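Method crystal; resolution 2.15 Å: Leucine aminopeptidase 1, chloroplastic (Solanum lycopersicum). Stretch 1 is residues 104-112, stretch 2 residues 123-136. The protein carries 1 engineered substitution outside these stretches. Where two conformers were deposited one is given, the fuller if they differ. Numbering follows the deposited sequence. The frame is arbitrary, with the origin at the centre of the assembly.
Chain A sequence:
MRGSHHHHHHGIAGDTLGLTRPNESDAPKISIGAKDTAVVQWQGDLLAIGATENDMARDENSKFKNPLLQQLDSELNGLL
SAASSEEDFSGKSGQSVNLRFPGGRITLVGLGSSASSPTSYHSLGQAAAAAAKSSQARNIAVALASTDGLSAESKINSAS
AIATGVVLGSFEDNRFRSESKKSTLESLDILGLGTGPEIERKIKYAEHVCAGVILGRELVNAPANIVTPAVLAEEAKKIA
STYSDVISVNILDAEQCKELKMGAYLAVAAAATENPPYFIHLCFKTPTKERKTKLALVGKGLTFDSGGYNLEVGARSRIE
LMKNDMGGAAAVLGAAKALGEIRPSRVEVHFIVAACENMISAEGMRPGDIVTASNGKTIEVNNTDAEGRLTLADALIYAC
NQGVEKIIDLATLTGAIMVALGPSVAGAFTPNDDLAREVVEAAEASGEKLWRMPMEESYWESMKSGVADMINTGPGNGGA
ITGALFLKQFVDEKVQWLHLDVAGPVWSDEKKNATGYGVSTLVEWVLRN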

# COMPACT_ATOMS: atom_id res chain seq x y z
N GLY A 104 54.24 10.14 -22.61
CA GLY A 104 52.84 10.09 -22.97
C GLY A 104 51.97 9.07 -22.26
O GLY A 104 52.35 8.49 -21.24
N ARG A 105 50.76 8.90 -22.80
CA ARG A 105 49.79 8.00 -22.21
C ARG A 105 48.99 7.35 -23.33
O ARG A 105 48.51 8.03 -24.23
CB ARG A 105 48.89 8.81 -21.27
CG ARG A 105 47.97 7.98 -20.42
CD ARG A 105 47.03 8.87 -19.62
NE ARG A 105 47.67 9.43 -18.43
CZ ARG A 105 47.63 8.88 -17.22
NH1 ARG A 105 47.06 7.70 -17.03
NH2 ARG A 105 48.09 9.55 -16.18
N ILE A 106 48.79 6.04 -23.23
CA ILE A 106 47.95 5.33 -24.16
C ILE A 106 46.78 4.67 -23.44
O ILE A 106 46.95 4.11 -22.36
CB ILE A 106 48.75 4.26 -24.93
CG1 ILE A 106 49.64 4.98 -25.93
CG2 ILE A 106 47.81 3.34 -25.70
CD1 ILE A 106 50.60 4.10 -26.70
N THR A 107 45.59 4.75 -24.02
CA THR A 107 44.50 3.88 -23.59
C THR A 107 43.96 3.05 -24.76
O THR A 107 43.66 3.59 -25.82
CB THR A 107 43.35 4.64 -22.90
OG1 THR A 107 42.38 3.71 -22.39
CG2 THR A 107 42.70 5.64 -23.84
N LEU A 108 43.90 1.74 -24.55
CA LEU A 108 43.24 0.84 -25.49
C LEU A 108 41.80 0.65 -25.05
O LEU A 108 41.53 0.45 -23.88
CB LEU A 108 43.92 -0.52 -25.51
CG LEU A 108 45.44 -0.51 -25.74
CD1 LEU A 108 45.89 -1.96 -25.82
CD2 LEU A 108 45.80 0.23 -27.02
N VAL A 109 40.87 0.77 -25.99
CA VAL A 109 39.45 0.68 -25.70
C VAL A 109 38.84 -0.44 -26.51
O VAL A 109 38.98 -0.47 -27.74
CB VAL A 109 38.74 1.99 -26.09
CG1 VAL A 109 37.25 1.88 -25.82
CG2 VAL A 109 39.33 3.15 -25.31
N GLY A 110 38.16 -1.36 -25.83
CA GLY A 110 37.62 -2.55 -26.48
C GLY A 110 36.39 -2.21 -27.28
O GLY A 110 35.51 -1.52 -26.79
N LEU A 111 36.34 -2.64 -28.54
CA LEU A 111 35.15 -2.45 -29.37
C LEU A 111 34.28 -3.71 -29.48
O LEU A 111 33.26 -3.70 -30.17
CB LEU A 111 35.58 -1.98 -30.75
CG LEU A 111 36.36 -0.66 -30.77
CD1 LEU A 111 36.86 -0.31 -32.16
CD2 LEU A 111 35.50 0.47 -30.22
N GLY A 112 34.77 -4.82 -28.94
CA GLY A 112 34.07 -6.10 -29.03
C GLY A 112 34.22 -6.73 -30.41
O GLY A 112 35.20 -6.48 -31.10
N SER A 123 30.82 5.24 -28.41
CA SER A 123 31.39 4.71 -27.17
C SER A 123 32.89 4.95 -27.09
O SER A 123 33.43 5.19 -26.01
CB SER A 123 31.10 3.20 -27.03
OG SER A 123 29.71 3.05 -26.82
N LEU A 124 33.57 4.68 -28.20
CA LEU A 124 35.01 4.89 -28.27
C LEU A 124 35.31 6.32 -27.87
O LEU A 124 36.15 6.57 -27.02
CB LEU A 124 35.56 4.60 -29.67
CG LEU A 124 37.03 4.94 -29.89
CD1 LEU A 124 37.92 4.20 -28.92
CD2 LEU A 124 37.44 4.60 -31.30
N GLY A 125 34.61 7.28 -28.46
CA GLY A 125 34.80 8.67 -28.11
C GLY A 125 34.54 8.94 -26.63
O GLY A 125 35.26 9.75 -26.02
N GLN A 126 33.41 8.43 -26.12
CA GLN A 126 33.07 8.58 -24.71
C GLN A 126 34.21 8.04 -23.85
O GLN A 126 34.56 8.63 -22.83
CB GLN A 126 31.77 7.84 -24.35
CG GLN A 126 30.51 8.44 -24.97
CD GLN A 126 29.28 7.53 -24.96
OE1 GLN A 126 29.22 6.51 -24.25
NE2 GLN A 126 28.32 7.86 -25.80
N ALA A 127 34.77 6.88 -24.21
CA ALA A 127 35.83 6.28 -23.39
C ALA A 127 37.07 7.17 -23.44
O ALA A 127 37.80 7.27 -22.46
CB ALA A 127 36.16 4.87 -23.87
N ALA A 128 37.35 7.77 -24.60
CA ALA A 128 38.49 8.66 -24.73
C ALA A 128 38.30 9.92 -23.89
O ALA A 128 39.23 10.34 -23.20
CB ALA A 128 38.71 9.04 -26.17
N ALA A 129 37.08 10.43 -23.82
CA ALA A 129 36.78 11.59 -22.98
C ALA A 129 36.93 11.28 -21.50
O ALA A 129 37.43 12.10 -20.72
CB ALA A 129 35.36 12.06 -23.23
N ALA A 130 36.50 10.09 -21.11
CA ALA A 130 36.61 9.66 -19.72
C ALA A 130 38.07 9.51 -19.32
O ALA A 130 38.44 9.86 -18.21
CB ALA A 130 35.83 8.37 -19.48
N ALA A 131 38.89 8.94 -20.19
CA ALA A 131 40.29 8.73 -19.86
C ALA A 131 40.99 10.11 -19.84
O ALA A 131 41.86 10.36 -19.03
CB ALA A 131 40.94 7.82 -20.88
N ALA A 132 40.52 11.06 -20.64
CA ALA A 132 41.10 12.40 -20.62
C ALA A 132 40.81 13.11 -19.31
O ALA A 132 41.65 13.80 -18.70
CB ALA A 132 40.59 13.22 -21.80
N LYS A 133 39.57 12.96 -18.87
CA LYS A 133 39.13 13.58 -17.65
C LYS A 133 39.93 12.99 -16.50
O LYS A 133 40.41 13.72 -15.66
CB LYS A 133 37.64 13.30 -17.46
CG LYS A 133 37.03 13.99 -16.26
CD LYS A 133 35.51 13.85 -16.25
CE LYS A 133 34.84 14.40 -15.00
NZ LYS A 133 35.41 13.87 -13.73
N SER A 134 40.13 11.68 -16.49
CA SER A 134 40.77 11.04 -15.36
C SER A 134 42.29 11.25 -15.34
O SER A 134 42.92 11.00 -14.33
CB SER A 134 40.47 9.54 -15.32
OG SER A 134 41.17 8.89 -16.36
N SER A 135 42.86 11.82 -16.40
CA SER A 135 44.29 12.18 -16.39
C SER A 135 44.53 13.66 -16.67
O SER A 135 45.65 14.07 -16.96
CB SER A 135 45.03 11.34 -17.42
OG SER A 135 44.57 11.68 -18.72
N GLN A 136 43.47 14.47 -16.62
CA GLN A 136 43.58 15.90 -16.87
C GLN A 136 44.23 16.21 -18.19
O GLN A 136 44.92 17.20 -18.35
CB GLN A 136 44.30 16.62 -15.72
CG GLN A 136 43.44 16.57 -14.47
CD GLN A 136 43.88 17.48 -13.35
OE1 GLN A 136 43.35 18.58 -13.19
NE2 GLN A 136 44.65 16.93 -12.43

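A helix packed nearly antiparallel on a β-strand is a recurrent unit of α/β folds, and this pair from tomato leucine aminopeptidase 1 illustrates how side chains fill the space between backbones. The axes run at 155° and approach to 9.1 Å. No hydrogen bond crosses between the stretches; the helix satisfies its own backbone through i+4 bonds such as Ala131 N to Ala127 O (3.0 Å). Side chains make the contacts across.

Alternation along the strand directs Arg105, Thr107 and Val109 toward the helix, while Leu108 points away. Val109 touches two helix residues: its CB meets Leu124 CD1 and its CG1 meets Ala127 CB, both at 3.7 Å. Leu124 leaves its helix sideways, yet its end reaches inward, and Leu111 CD2 approaches Leu124 CB at 4.2 Å. One turn beyond Ala127, Ala131 CB lies 4.1 Å from Thr107 CG2; Ala131 adds only a methyl, and the CA atoms of Thr107 and Ala131 lie 7.4 Å apart, those of Val109 and Leu124 6.6 Å. Thr107 offers its methyl, while its hydroxyl is hydrogen-bonded elsewhere in the structure.

Further along, Ser135 CB covers one face of the Arg105 guanidinium, 3.4 Å from Arg105 NE, and Ser135 OG donates to Ala131 O (3.0 Å). Altogether 336 Å² is buried, mostly on valine, leucine and alanine, a quarter on Arg105 and Ser135.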